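Local structure of phosphoribosyl-glycinamide (GAR) synthetase (Cryptococcus neoformans var. grubii serotype A, 7LVO) at residues S188-S193 / A212-V217; A176-K181 / E205-A210. The protein catalyses, in this ATP-grasp ligase half of a bifunctional enzyme, the ATP-driven joining of glycine to phosphoribosylamine in de novo purine synthesis. All coordinates share one frame; numbering follows the deposited sequence.

Contact 1 (S188-S193 / A212-V217); sequences SVIKAS and AALKSV
Ile190 and Ala213 face each other with their CA atoms 7.1 Å apart, as do Ala192 and Val217 further along, where strand 188-192 runs beneath the later turns of helix 207-218. The two segments are almost perfectly parallel: the N-to-C directions of their short axes differ by 4°, and the axes come no closer than 9.3 Å. Ala213 and Val217, about one turn apart, both face the strand.

Ile190 carries most of the contact. Its side chain leaves the strand toward the helix, with CG1 beside the backbone N and anti to the carbonyl carbon, and the chain then runs on extended (chi2 178°), which carries CD1 up to the helix surface. There CD1 meets the CB of Ala213 at 3.5 Å and, equally close, CD2 of Leu214. Both pairs are tighter than usual carbon contacts. The Leu214 side chain crosses that of Ile190 at about a right angle and lays CD2 over both branches, reaching Ile190 CG2 at 3.7 Å as well. The short side chain of Ala213 is consistent with so close an approach of the isoleucine methyl. Further on, packing is looser: Val217 CG1 rests 4.2 Å from Ala192 CB. On the helix itself, Ser216 OG bonds back to Ala213 O, approaching from above the carbonyl plane.

Lys191 points the other way and forms a salt bridge with Glu233 on the neighbouring strand 229-234, while Leu214 also touches Tyr171 and Ala174 of helix 171-179. This part of the sequence probably belongs to the ATP-binding region. The interface is wholly buried and apolar, so the helix is seated on the small antiparallel sheet of the ATP-grasp fold by the fit of methyl groups, while the Lys191-Glu233 salt bridge lies on the strand's other side.

Contact 2 (A176-K181 / E205-A210); sequences AYIKSK and ETDEEA
Lys181 and Asp207 form a salt bridge between the residue that leaves helix 171-179, two positions beyond its end, and the first turn of helix 207-218. The Lys181 NZ to Asp207 OD2 distance is 2.5 Å, unusually short, so the exact place of the ammonium is less sure than the pairing itself. As modelled, NZ comes at this oxygen nearly end-on, in line with the C-O bond. The lysine chain reaches across by bending twice, at chi2 (-68°) and at chi4 (-60°). Its backbone has positive phi, and its N bonds to Ile178 O at 3.1 Å.

Beneath the ion pair the contact turns apolar. Ile178 and Asp207 point past each other in opposite directions, bringing Ile178 CG2 to 4.1 Å from the carboxylate carbon CG of Asp207. One helical turn on from the aspartate, Ala210 CB receives the tip of the isoleucine: CD1 lies 3.6 Å away, and CG2 comes to 4.2 Å. Ile178 continues onto Phe211, while Pro204 packs against Ala210.

Asp207 directly follows the N-cap position Thr206, where the helix end would favour its negative charge. The lysine charge would add to that effect. The end of one helix and the start of the next are thus joined by an ion pair at an exposed margin and by a buried isoleucine-alanine contact further in.

How the contacts relate
From the N terminus the chain passes helix 171-179, strand 188-192, then the start and finally the later turns of helix 207-218, so the segments alternate and the two contacts cross. Contact 2 closes the longer excursion, 181 to 205, bringing helix 207-218 back beside helix 171-179; contact 1 closes the shorter one, 193 to 212, laying the same helix on the sheet. The contacts meet in one core, where the side chains of Leu214 and Ile178 touch, modelled closer than normal packing allows. Together they bind two helices and the antiparallel sheet that contains strand 188-192 into one layered unit of the ATP-grasp domain.

Contact 1 (S188-S193 / A212-V217)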
# COMPACT_ATOMS: atom_id res chain seq x y z
N SER A 188 -1.71 25.23 -4.08
CA SER A 188 -0.46 24.51 -3.93
C SER A 188 -0.63 23.38 -2.93
O SER A 188 -1.52 23.40 -2.07
CB SER A 188 0.68 25.44 -3.48
OG SER A 188 0.90 26.48 -4.42
N VAL A 189 0.25 22.38 -3.04
CA VAL A 189 0.30 21.25 -2.13
C VAL A 189 1.70 21.20 -1.53
O VAL A 189 2.69 21.18 -2.26
CB VAL A 189 -0.04 19.92 -2.83
CG1 VAL A 189 -0.10 18.79 -1.82
CG2 VAL A 189 -1.35 20.05 -3.60
N ILE A 190 1.77 21.19 -0.20
CA ILE A 190 3.03 21.18 0.53
C ILE A 190 3.21 19.79 1.12
O ILE A 190 2.43 19.37 1.99
CB ILE A 190 3.07 22.26 1.62
CG1 ILE A 190 2.87 23.64 1.00
CG2 ILE A 190 4.38 22.19 2.40
CD1 ILE A 190 2.84 24.77 2.02
N LYS A 191 4.24 19.08 0.66
CA LYS A 191 4.50 17.71 1.08
C LYS A 191 5.87 17.61 1.74
O LYS A 191 6.85 18.16 1.23
CB LYS A 191 4.44 16.75 -0.10
CG LYS A 191 3.09 16.68 -0.80
CD LYS A 191 3.11 15.66 -1.92
CE LYS A 191 1.75 15.55 -2.60
NZ LYS A 191 1.78 14.53 -3.69
N ALA A 192 5.93 16.91 2.87
CA ALA A 192 7.20 16.59 3.50
C ALA A 192 7.84 15.42 2.77
O ALA A 192 7.22 14.36 2.61
CB ALA A 192 7.00 16.26 4.97
N SER A 193 9.09 15.61 2.31
CA SER A 193 9.75 14.58 1.52
C SER A 193 9.81 13.25 2.27
O SER A 193 9.49 12.20 1.71
CB SER A 193 11.16 15.04 1.14
OG SER A 193 11.96 15.23 2.29
N ALA A 212 2.02 29.41 6.36
CA ALA A 212 1.99 28.77 7.67
C ALA A 212 2.40 27.31 7.57
O ALA A 212 3.13 26.80 8.43
CB ALA A 212 0.60 28.91 8.29
N ALA A 213 1.93 26.61 6.53
CA ALA A 213 2.29 25.21 6.35
C ALA A 213 3.78 25.03 6.05
O ALA A 213 4.32 23.95 6.32
CB ALA A 213 1.46 24.59 5.23
N LEU A 214 4.44 26.06 5.52
CA LEU A 214 5.88 25.96 5.27
C LEU A 214 6.68 26.12 6.56
O LEU A 214 7.69 25.44 6.75
CB LEU A 214 6.31 27.00 4.24
CG LEU A 214 5.83 26.79 2.81
CD1 LEU A 214 6.38 27.89 1.90
CD2 LEU A 214 6.24 25.42 2.30
N LYS A 215 6.24 27.02 7.45
CA LYS A 215 6.94 27.19 8.71
C LYS A 215 6.72 26.02 9.65
O LYS A 215 7.58 25.71 10.48
CB LYS A 215 6.51 28.50 9.38
CG LYS A 215 7.03 28.67 10.80
CD LYS A 215 6.76 30.07 11.33
CE LYS A 215 7.55 31.11 10.56
NZ LYS A 215 7.33 32.49 11.10
N SER A 216 5.56 25.35 9.55
CA SER A 216 5.28 24.21 10.41
C SER A 216 6.09 22.98 10.02
O SER A 216 6.25 22.08 10.85
CB SER A 216 3.79 23.88 10.37
OG SER A 216 3.36 23.61 9.04
N VAL A 217 6.61 22.93 8.80
CA VAL A 217 7.39 21.79 8.34
C VAL A 217 8.87 22.11 8.22
O VAL A 217 9.70 21.21 8.42
CB VAL A 217 6.84 21.27 7.00
CG1 VAL A 217 7.64 20.07 6.52
CG2 VAL A 217 5.36 20.93 7.12

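Contact 2 (A176-K181 / E205-A210)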
# COMPACT_ATOMS: atom_id res chain seq x y z
N ALA A 176 9.15 32.74 -1.30
CA ALA A 176 9.15 33.50 -2.54
C ALA A 176 8.50 32.72 -3.68
O ALA A 176 7.86 33.31 -4.55
CB ALA A 176 10.58 33.88 -2.92
N TYR A 177 8.66 31.40 -3.68
CA TYR A 177 8.07 30.59 -4.74
C TYR A 177 6.55 30.66 -4.71
O TYR A 177 5.90 30.77 -5.75
CB TYR A 177 8.55 29.14 -4.62
CG TYR A 177 8.01 28.21 -5.68
CD1 TYR A 177 8.40 28.34 -7.01
CD2 TYR A 177 7.13 27.19 -5.36
CE1 TYR A 177 7.92 27.50 -7.98
CE2 TYR A 177 6.64 26.34 -6.33
CZ TYR A 177 7.04 26.49 -7.64
OH TYR A 177 6.56 25.64 -8.61
N ILE A 178 5.96 30.61 -3.51
CA ILE A 178 4.51 30.74 -3.39
C ILE A 178 4.08 32.17 -3.71
O ILE A 178 3.04 32.40 -4.33
CB ILE A 178 4.05 30.31 -1.99
CG1 ILE A 178 4.39 28.84 -1.75
CG2 ILE A 178 2.55 30.55 -1.82
CD1 ILE A 178 4.11 28.35 -0.35
N LYS A 179 4.89 33.15 -3.30
CA LYS A 179 4.56 34.55 -3.55
C LYS A 179 4.47 34.87 -5.03
O LYS A 179 3.81 35.85 -5.40
CB LYS A 179 5.60 35.45 -2.87
CG LYS A 179 5.34 36.94 -3.00
CD LYS A 179 6.44 37.74 -2.31
CE LYS A 179 6.29 39.23 -2.56
NZ LYS A 179 7.38 40.01 -1.90
N SER A 180 5.11 34.08 -5.89
CA SER A 180 5.11 34.33 -7.32
C SER A 180 3.95 33.66 -8.06
O SER A 180 3.86 33.78 -9.28
CB SER A 180 6.43 33.86 -7.94
OG SER A 180 6.61 32.46 -7.76
N LYS A 181 3.07 32.95 -7.34
CA LYS A 181 1.91 32.31 -7.96
C LYS A 181 2.35 31.47 -9.15
O LYS A 181 2.14 31.87 -10.30
CB LYS A 181 0.89 33.36 -8.40
CG LYS A 181 0.32 34.21 -7.27
CD LYS A 181 -0.54 33.38 -6.33
CE LYS A 181 -1.32 34.28 -5.37
NZ LYS A 181 -0.43 35.11 -4.52
N GLU A 205 -5.79 26.02 1.54
CA GLU A 205 -6.84 26.57 0.69
C GLU A 205 -6.47 27.93 0.11
O GLU A 205 -7.03 28.33 -0.91
CB GLU A 205 -8.15 26.68 1.47
CG GLU A 205 -8.69 25.35 1.97
CD GLU A 205 -10.11 25.46 2.50
OE1 GLU A 205 -10.74 26.52 2.29
OE2 GLU A 205 -10.60 24.49 3.12
N THR A 206 -5.54 28.64 0.75
CA THR A 206 -5.08 29.93 0.26
C THR A 206 -3.59 30.07 0.54
O THR A 206 -2.98 29.22 1.19
CB THR A 206 -5.86 31.09 0.91
OG1 THR A 206 -5.62 31.09 2.32
CG2 THR A 206 -7.35 30.95 0.64
N ASP A 207 -3.01 31.16 0.03
CA ASP A 207 -1.58 31.38 0.24
C ASP A 207 -1.25 31.50 1.72
O ASP A 207 -0.22 30.98 2.17
CB ASP A 207 -1.13 32.63 -0.51
CG ASP A 207 -1.13 32.44 -2.02
OD1 ASP A 207 -1.68 31.42 -2.49
OD2 ASP A 207 -0.57 33.30 -2.73
N GLU A 208 -2.11 32.17 2.49
CA GLU A 208 -1.85 32.34 3.92
C GLU A 208 -1.60 31.01 4.60
O GLU A 208 -0.65 30.86 5.38
CB GLU A 208 -3.03 33.07 4.57
CG GLU A 208 -3.21 34.50 4.10
CD GLU A 208 -1.96 35.34 4.30
OE1 GLU A 208 -1.07 34.91 5.07
OE2 GLU A 208 -1.86 36.42 3.69
N GLU A 209 -2.44 30.01 4.31
CA GLU A 209 -2.24 28.69 4.89
C GLU A 209 -0.99 28.01 4.34
O GLU A 209 -0.44 27.13 5.01
CB GLU A 209 -3.46 27.81 4.64
CG GLU A 209 -4.77 28.43 5.11
CD GLU A 209 -5.95 27.50 4.95
OE1 GLU A 209 -5.72 26.28 4.77
OE2 GLU A 209 -7.10 27.98 5.01
N ALA A 210 -0.54 28.40 3.15
CA ALA A 210 0.68 27.81 2.59
C ALA A 210 1.92 28.31 3.32
O ALA A 210 2.81 27.52 3.66
CB ALA A 210 0.77 28.12 1.09